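Local coordinates for hydroxyethylphosphonate dioxygenase (Streptomyces albus, PDB 6B9R), which oxidatively cleaves the substrate 2-hydroxyethylphosphonate to hydroxymethylphosphonate and formate at a mononuclear non-haem iron centre, using molecular oxygen, at the interface of chains A and B. Residues are numbered along the deposited sequence; one frame, centred on the assembly and turned at random. Chains: chain A/B, Hydroxyethylphosphonate dioxygenase.

Contact 1: the interface of chains A and B. Residues chain A 27-28, 30, 69-70; chain B 116, 123, 125.
B:Arg123 lays the aliphatic part of its side chain against A:Leu28. The CD2 methyl of A:Leu28 lies 3.5 Å from CD of B:Arg123, and the two side chains cross obliquely. The arginine bends at chi2 (-65°), runs extended past the leucine as far as NE, then turns its guanidinium toward A:Pro69. Near its root, CB is 3.3 Å from the backbone O of A:Asp27, the last residue of helix 10-27. No direct hydrogen bond joins the two chains in this patch. Instead a water sits at the edge of the guanidinium, in its plane. NH1 of B:Arg123 and the O of water 1 are hydrogen-bonded at 2.9 Å. The same water O is 2.7 Å from the backbone O of A:Pro69. NH2 of the guanidinium packs near CB of A:Leu70.

Beside the arginine, B:Met116 places SD 3.6 Å from CG of A:Pro69. Its bend at chi3 (-99°) carries the CE methyl toward CD2 of A:Leu28. Farther out, A:Arg30 NH2 donates a 2.8 Å bond to the backbone O of A:Leu28. This bond probably steadies the loop that presents the leucine. A:Arg30 NH2 is also 4.5 Å from OE2 of B:Glu125, so any attraction there acts without contact. In the deposited two-fold dimer the patch probably seats the N-terminal helical region of one chain on the beta-strand region of the other.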
loop_
_atom_site.group_PDB
_atom_site.type_symbol
_atom_site.label_atom_id
_atom_site.label_comp_id
_atom_site.label_asym_id
_atom_site.label_seq_id
_atom_site.Cartn_x
_atom_site.Cartn_y
_atom_site.Cartn_z
ATOM N N ASP A 27 -0.165 1.844 -20.315
ATOM C CA ASP A 27 0.136 0.595 -19.622
ATOM C C ASP A 27 -0.398 -0.620 -20.370
ATOM O O ASP A 27 0.181 -1.707 -20.269
ATOM C CB ASP A 27 -0.434 0.628 -18.201
ATOM C CG ASP A 27 0.340 1.553 -17.287
ATOM O OD1 ASP A 27 1.375 2.098 -17.716
ATOM O OD2 ASP A 27 -0.093 1.729 -16.134
ATOM N N LEU A 28 -1.478 -0.454 -21.131
ATOM C CA LEU A 28 -2.054 -1.524 -21.927
ATOM C C LEU A 28 -1.495 -1.565 -23.341
ATOM O O LEU A 28 -1.999 -2.329 -24.171
ATOM C CB LEU A 28 -3.588 -1.385 -21.962
ATOM C CG LEU A 28 -4.238 -1.914 -20.668
ATOM C CD1 LEU A 28 -5.667 -1.388 -20.472
ATOM C CD2 LEU A 28 -4.259 -3.435 -20.686
ATOM N N ARG A 30 -1.924 0.543 -25.633
ATOM C CA ARG A 30 -2.934 1.082 -26.544
ATOM C C ARG A 30 -2.555 2.522 -26.883
ATOM O O ARG A 30 -2.634 3.407 -26.022
ATOM C CB ARG A 30 -4.324 1.022 -25.912
ATOM C CG ARG A 30 -4.707 -0.371 -25.359
ATOM C CD ARG A 30 -4.601 -1.421 -26.467
ATOM N NE ARG A 30 -5.525 -2.554 -26.334
ATOM C CZ ARG A 30 -5.232 -3.706 -25.732
ATOM N NH1 ARG A 30 -6.136 -4.677 -25.702
ATOM N NH2 ARG A 30 -4.046 -3.890 -25.152
ATOM N N PRO A 69 -8.976 -4.638 -19.002
ATOM C CA PRO A 69 -8.886 -5.311 -17.701
ATOM C C PRO A 69 -8.488 -4.373 -16.568
ATOM O O PRO A 69 -7.519 -4.616 -15.847
ATOM C CB PRO A 69 -7.811 -6.376 -17.941
ATOM C CG PRO A 69 -6.904 -5.742 -18.928
ATOM C CD PRO A 69 -7.842 -5.000 -19.875
ATOM N N LEU A 70 -9.227 -3.280 -16.419
ATOM C CA LEU A 70 -9.011 -2.395 -15.284
ATOM C C LEU A 70 -10.356 -2.047 -14.659
ATOM O O LEU A 70 -11.427 -2.426 -15.158
ATOM C CB LEU A 70 -8.232 -1.133 -15.687
ATOM C CG LEU A 70 -8.669 -0.283 -16.889
ATOM C CD1 LEU A 70 -10.053 0.358 -16.744
ATOM C CD2 LEU A 70 -7.626 0.788 -17.137
ATOM N N MET B 116 -4.561 -11.443 -18.023
ATOM C CA MET B 116 -4.618 -10.251 -17.184
ATOM C C MET B 116 -5.845 -10.314 -16.298
ATOM O O MET B 116 -6.775 -11.082 -16.546
ATOM C CB MET B 116 -4.736 -8.961 -18.007
ATOM C CG MET B 116 -3.486 -8.532 -18.629
ATOM S SD MET B 116 -3.579 -6.926 -19.413
ATOM C CE MET B 116 -3.823 -7.410 -21.121
ATOM N N ARG B 123 0.531 -6.201 -16.654
ATOM C CA ARG B 123 0.232 -5.805 -18.031
ATOM C C ARG B 123 1.192 -6.593 -18.915
ATOM O O ARG B 123 2.215 -6.065 -19.372
ATOM C CB ARG B 123 0.360 -4.291 -18.219
ATOM C CG ARG B 123 -0.664 -3.464 -17.451
ATOM C CD ARG B 123 -2.067 -3.738 -17.970
ATOM N NE ARG B 123 -3.051 -2.858 -17.364
ATOM C CZ ARG B 123 -3.770 -3.164 -16.287
ATOM N NH1 ARG B 123 -3.606 -4.336 -15.686
ATOM N NH2 ARG B 123 -4.655 -2.296 -15.808
ATOM N N GLU B 125 2.555 -8.423 -22.098
ATOM C CA GLU B 125 2.401 -8.460 -23.546
ATOM C C GLU B 125 3.427 -9.392 -24.172
ATOM O O GLU B 125 4.617 -9.342 -23.834
ATOM C CB GLU B 125 2.532 -7.049 -24.137
ATOM C CG GLU B 125 1.534 -6.060 -23.557
ATOM C CD GLU B 125 0.149 -6.177 -24.190
ATOM O OE1 GLU B 125 0.030 -6.007 -25.418
ATOM O OE2 GLU B 125 -0.818 -6.458 -23.466
HETATM O O HOH W 1 -5.756 -4.609 -13.826
#

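Contact 2: the interface of chains A and B. Residues chain A 99, 101, 103, 111; chain B 29, 31, 449-450.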
loop_
_atom_site.group_PDB
_atom_site.type_symbol
_atom_site.label_atom_id
_atom_site.label_comp_id
_atom_site.label_asym_id
_atom_site.label_seq_id
_atom_site.Cartn_x
_atom_site.Cartn_y
_atom_site.Cartn_z
ATOM N N ARG A 99 -23.789 15.454 16.471
ATOM C CA ARG A 99 -24.745 14.355 16.467
ATOM C C ARG A 99 -24.831 13.792 17.875
ATOM O O ARG A 99 -23.804 13.480 18.487
ATOM C CB ARG A 99 -24.330 13.233 15.509
ATOM C CG ARG A 99 -24.633 13.483 14.059
ATOM C CD ARG A 99 -23.483 13.016 13.188
ATOM N NE ARG A 99 -22.329 13.883 13.378
ATOM C CZ ARG A 99 -21.098 13.472 13.655
ATOM N NH1 ARG A 99 -20.827 12.175 13.766
ATOM N NH2 ARG A 99 -20.136 14.372 13.810
ATOM N N ILE A 101 -26.362 10.580 19.895
ATOM C CA ILE A 101 -26.865 9.232 19.675
ATOM C C ILE A 101 -27.251 8.638 21.019
ATOM O O ILE A 101 -26.483 8.714 21.986
ATOM C CB ILE A 101 -25.838 8.347 18.945
ATOM C CG1 ILE A 101 -25.584 8.907 17.543
ATOM C CG2 ILE A 101 -26.334 6.906 18.870
ATOM C CD1 ILE A 101 -24.809 7.980 16.631
ATOM N N ARG A 103 -28.373 5.410 23.420
ATOM C CA ARG A 103 -28.172 3.982 23.592
ATOM C C ARG A 103 -28.768 3.582 24.926
ATOM O O ARG A 103 -28.582 4.277 25.930
ATOM C CB ARG A 103 -26.689 3.594 23.565
ATOM C CG ARG A 103 -25.964 3.836 22.253
ATOM C CD ARG A 103 -24.535 3.340 22.377
ATOM N NE ARG A 103 -23.708 3.653 21.213
ATOM C CZ ARG A 103 -22.432 3.299 21.107
ATOM N NH1 ARG A 103 -21.854 2.628 22.101
ATOM N NH2 ARG A 103 -21.736 3.613 20.016
ATOM N N TYR A 111 -21.270 13.450 19.284
ATOM C CA TYR A 111 -20.156 13.433 18.343
ATOM C C TYR A 111 -20.010 14.784 17.656
ATOM O O TYR A 111 -21.007 15.425 17.308
ATOM C CB TYR A 111 -20.352 12.385 17.246
ATOM C CG TYR A 111 -20.499 10.944 17.660
ATOM C CD1 TYR A 111 -21.742 10.427 18.004
ATOM C CD2 TYR A 111 -19.408 10.081 17.646
ATOM C CE1 TYR A 111 -21.893 9.098 18.349
ATOM C CE2 TYR A 111 -19.547 8.745 17.995
ATOM C CZ TYR A 111 -20.795 8.262 18.344
ATOM O OH TYR A 111 -20.947 6.938 18.680
ATOM N N LYS B 29 -19.256 8.049 11.711
ATOM C CA LYS B 29 -20.242 8.096 12.796
ATOM C C LYS B 29 -21.557 8.730 12.337
ATOM O O LYS B 29 -22.162 9.535 13.049
ATOM C CB LYS B 29 -19.687 8.828 14.018
ATOM C CG LYS B 29 -18.311 8.341 14.451
ATOM C CD LYS B 29 -18.364 6.902 14.955
ATOM C CE LYS B 29 -16.989 6.408 15.369
ATOM N NZ LYS B 29 -17.071 5.030 15.941
ATOM N N ASN B 31 -25.220 7.455 11.410
ATOM C CA ASN B 31 -26.201 6.385 11.252
ATOM C C ASN B 31 -27.097 6.744 10.063
ATOM O O ASN B 31 -26.851 7.726 9.357
ATOM C CB ASN B 31 -26.969 6.138 12.555
ATOM C CG ASN B 31 -27.707 7.370 13.066
ATOM O OD1 ASN B 31 -28.036 8.282 12.311
ATOM N ND2 ASN B 31 -27.966 7.397 14.370
ATOM N N TRP B 449 -22.320 0.367 13.325
ATOM C CA TRP B 449 -21.179 0.200 14.226
ATOM C C TRP B 449 -21.591 0.033 15.685
ATOM O O TRP B 449 -20.751 -0.354 16.501
ATOM C CB TRP B 449 -20.184 1.369 14.082
ATOM C CG TRP B 449 -20.510 2.638 14.829
ATOM C CD1 TRP B 449 -20.036 3.011 16.059
ATOM C CD2 TRP B 449 -21.341 3.721 14.377
ATOM N NE1 TRP B 449 -20.545 4.246 16.411
ATOM C CE2 TRP B 449 -21.346 4.701 15.394
ATOM C CE3 TRP B 449 -22.095 3.951 13.216
ATOM C CZ2 TRP B 449 -22.066 5.892 15.282
ATOM C CZ3 TRP B 449 -22.820 5.130 13.115
ATOM C CH2 TRP B 449 -22.799 6.083 14.137
ATOM N N TYR B 450 -22.855 0.278 16.024
ATOM C CA TYR B 450 -23.340 0.077 17.385
ATOM C C TYR B 450 -24.739 -0.544 17.334
ATOM O O TYR B 450 -25.345 -0.625 16.264
ATOM C CB TYR B 450 -23.367 1.399 18.159
ATOM C CG TYR B 450 -24.415 2.356 17.644
ATOM C CD1 TYR B 450 -24.179 3.137 16.516
ATOM C CD2 TYR B 450 -25.649 2.455 18.265
ATOM C CE1 TYR B 450 -25.146 4.001 16.032
ATOM C CE2 TYR B 450 -26.624 3.315 17.790
ATOM C CZ TYR B 450 -26.366 4.085 16.672
ATOM O OH TYR B 450 -27.336 4.940 16.201
ATOM O OXT TYR B 450 -25.303 -0.979 18.343
#
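A:Arg99 NH1 donates a hydrogen bond of 3.0 Å to the backbone O of B:Lys29. The oxygen lies in the guanidinium plane, but the donor sits above the carbonyl plane, 51° out of it, away from the lone pairs. Bends at chi2 and chi3 bring the arginine tip to this loop. The B:Lys29 side chain crosses A:Tyr111 at about a right angle. Its CB lies over the rim of one face of the phenol ring. CG and CD continue past the CE2 edge, with CD 3.7 Å from CE2 of the tyrosine.

B:Trp449 and B:Tyr450 add an aromatic pair. CD1, on the edge of the B:Tyr450 ring, points at the middle of one indole face, and CD of B:Lys29 lies toward the rim of the other. The phenol OH of A:Tyr111 meets the indole edge, 3.5 Å from NE1 of B:Trp449. A:Ile101 reaches both aromatic residues tip to tip. Its CD1 touches CZ2 of B:Trp449 at 3.7 Å, and its CG2 lies 3.6 Å from CZ of B:Tyr450. The extended A:Arg103 passes B:Tyr450 at a slant, its guanidinium nearly parallel to the phenol ring, 13° apart. Its CZ packs 3.6 Å from CB of the tyrosine. B:Asn31 ND2 gives a nearly straight bond (173° at H, 3.1 Å) to OH of B:Tyr450, which probably helps fix the ring's position. An alanine in place of B:Tyr450 would probably leave B:Asn31 ND2 without this acceptor and open a gap beside A:Ile101 and the indole face.

A:Arg103 and A:Tyr111 also line the 2-hydroxyethylphosphonate pocket. The C-terminus and loop of chain B therefore probably help to shape the active site of chain A.

The C-alpha centres of contact 1 and contact 2 are about 44 Å apart, and the two share no residue. They are still tied by the two-fold symmetry. Contact 1 uses A:Asp27, A:Leu28 and A:Arg30, and contact 2 uses B:Lys29 and B:Asn31. These belong to one short stretch, at and just after helix 10-27, so the twin of contact 1 adjoins contact 2. This stretch faces strand 123-129 of the partner in contact 1 and strands 99-103 and 106-113 in contact 2. The arrangement probably fixes the N-terminal region of each chain against the other chain's catalytic region, near its substrate pocket.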